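Long-range contact in BIFUNCTIONAL PROTEIN Proline utilization A (PutA) (Corynebacterium freiburgense, PDB 5UX5), which catalyses the two-step oxidation of proline to glutamate, using an FAD-dependent proline dehydrogenase and an NAD-dependent aldehyde dehydrogenase joined in one polypeptide: residues Arg494-Val499 / Gln645-Asp650. Sequence-based numbering, arbitrary orientation.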
# COMPACT_ATOMS: atom_id res chain seq x y z
N ARG A 494 -34.21 -1.75 -9.10
CA ARG A 494 -35.14 -1.51 -10.20
C ARG A 494 -34.47 -0.75 -11.33
O ARG A 494 -33.64 0.13 -11.09
CB ARG A 494 -36.34 -0.71 -9.74
CG ARG A 494 -37.48 -0.66 -10.73
CD ARG A 494 -38.57 0.21 -10.16
NE ARG A 494 -38.02 1.52 -9.85
CZ ARG A 494 -38.29 2.61 -10.55
NH1 ARG A 494 -39.14 2.54 -11.58
NH2 ARG A 494 -37.73 3.77 -10.21
N LEU A 495 -34.86 -1.05 -12.57
CA LEU A 495 -34.33 -0.36 -13.74
C LEU A 495 -35.25 0.79 -14.17
O LEU A 495 -36.45 0.60 -14.37
CB LEU A 495 -34.14 -1.33 -14.90
CG LEU A 495 -33.50 -0.73 -16.16
CD1 LEU A 495 -32.01 -0.63 -16.00
CD2 LEU A 495 -33.82 -1.56 -17.36
N ILE A 496 -34.67 1.96 -14.36
CA ILE A 496 -35.43 3.12 -14.83
C ILE A 496 -35.32 3.18 -16.34
O ILE A 496 -34.22 3.22 -16.89
CB ILE A 496 -34.91 4.41 -14.19
CG1 ILE A 496 -35.19 4.38 -12.70
CG2 ILE A 496 -35.58 5.60 -14.84
CD1 ILE A 496 -34.63 5.55 -11.97
N THR A 497 -36.47 3.17 -17.03
CA THR A 497 -36.47 3.27 -18.49
C THR A 497 -37.37 4.37 -19.03
O THR A 497 -37.22 4.74 -20.20
CB THR A 497 -36.89 1.93 -19.15
OG1 THR A 497 -38.25 1.61 -18.83
CG2 THR A 497 -36.00 0.79 -18.73
N ASP A 498 -38.25 4.93 -18.20
CA ASP A 498 -39.20 5.95 -18.61
C ASP A 498 -38.62 7.35 -18.37
O ASP A 498 -38.34 7.73 -17.23
CB ASP A 498 -40.51 5.78 -17.86
CG ASP A 498 -41.56 6.76 -18.30
OD1 ASP A 498 -41.33 7.49 -19.27
OD2 ASP A 498 -42.64 6.79 -17.66
N VAL A 499 -38.45 8.12 -19.45
CA VAL A 499 -37.90 9.45 -19.32
C VAL A 499 -38.71 10.29 -18.34
O VAL A 499 -38.17 11.18 -17.66
CB VAL A 499 -37.75 10.13 -20.70
CG1 VAL A 499 -36.60 9.48 -21.44
CG2 VAL A 499 -39.03 10.04 -21.53
N GLN A 645 -30.31 10.39 -4.39
CA GLN A 645 -31.24 9.53 -5.09
C GLN A 645 -30.46 8.58 -5.99
O GLN A 645 -29.57 9.02 -6.74
CB GLN A 645 -32.24 10.38 -5.86
CG GLN A 645 -33.50 9.66 -6.26
CD GLN A 645 -34.42 9.37 -5.09
OE1 GLN A 645 -34.29 8.33 -4.45
NE2 GLN A 645 -35.36 10.27 -4.84
N LEU A 646 -30.72 7.28 -5.86
CA LEU A 646 -30.03 6.23 -6.62
C LEU A 646 -30.91 5.86 -7.80
O LEU A 646 -32.05 5.45 -7.62
CB LEU A 646 -29.80 5.00 -5.74
CG LEU A 646 -29.10 3.73 -6.23
CD1 LEU A 646 -27.71 3.96 -6.73
CD2 LEU A 646 -29.04 2.75 -5.08
N MET A 647 -30.39 6.05 -9.02
CA MET A 647 -31.19 5.88 -10.23
C MET A 647 -30.49 4.90 -11.17
O MET A 647 -29.51 5.25 -11.84
CB MET A 647 -31.43 7.22 -10.95
CG MET A 647 -32.22 8.28 -10.18
SD MET A 647 -32.73 9.73 -11.21
CE MET A 647 -33.79 8.98 -12.46
N HIS A 648 -31.03 3.68 -11.26
CA HIS A 648 -30.52 2.69 -12.21
C HIS A 648 -31.15 2.92 -13.59
O HIS A 648 -31.97 2.15 -14.08
CB HIS A 648 -30.80 1.27 -11.73
CG HIS A 648 -30.25 0.95 -10.38
ND1 HIS A 648 -28.91 0.97 -10.09
CD2 HIS A 648 -30.88 0.56 -9.24
CE1 HIS A 648 -28.72 0.61 -8.83
NE2 HIS A 648 -29.90 0.36 -8.29
N THR A 649 -30.76 4.03 -14.21
CA THR A 649 -31.21 4.28 -15.57
C THR A 649 -30.48 3.35 -16.53
O THR A 649 -29.36 2.90 -16.27
CB THR A 649 -30.95 5.74 -16.01
OG1 THR A 649 -29.55 5.94 -16.25
CG2 THR A 649 -31.42 6.73 -14.96
N ASP A 650 -31.15 3.05 -17.64
CA ASP A 650 -30.50 2.36 -18.73
C ASP A 650 -29.50 3.31 -19.38
O ASP A 650 -29.24 4.41 -18.91
CB ASP A 650 -31.52 1.86 -19.75
CG ASP A 650 -32.40 2.96 -20.29
OD1 ASP A 650 -31.97 4.14 -20.23
OD2 ASP A 650 -33.51 2.66 -20.78
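A single parallel beta bridge, Ile496 with Thr649, ties the loop ahead of helix 499-511 to the loop leaving strand 644-646, an edge strand of the Rossmann-type NAD-binding sheet in the aldehyde dehydrogenase module. Ile496 takes part in both backbone hydrogen bonds, as donor through N and as acceptor through O. Its N-H points almost straight at His648 O, 2.7 Å from Ile496 N, although the donor stands above the carbonyl plane; in return Asp650 N gives a more bent bond to Ile496 O, at 3.2 Å and nearly along the C=O axis. Two CA-H...O contacts, from Leu495 and Thr649, reach the same two carbonyls. His648, whose O accepts the first bond, centres an inverse gamma turn, in which Thr649 N bonds weakly back to Met647 O.

The apolar contact is centred on Ile496, buried and beta-branched, suited to packing against Met647 beside the bridge. With CG1 anti to the carbonyl carbon (chi1 -66°), the side chain crosses that of Met647 obliquely, and Met647, flexible and unbranched, bends at chi3 (62°) to bring CE to 3.6 Å from Ile496 CD1. Leu495 CB leads away from the partner loop, yet CD1 folds back to 3.4 Å from His648 O.

Among the polar groups, the His648 ring has Arg494 O at its edge, Trp493 edge-to-face, and NE2 hydrogen-bonded to Glu628, so NE2 probably carries a hydrogen and the carboxylate could raise the ring's pKa. Asp650, which touches NAD, has a short carboxylate side chain whose OD1 accepts from Gly655 N at the start of helix 653-659. Thr649, close to the cofactor, donates from OG1 to Asp650 O. Asp650 OD2 lies 3.7 Å from Thr497 CG2, where the two side chains cross at about a right angle.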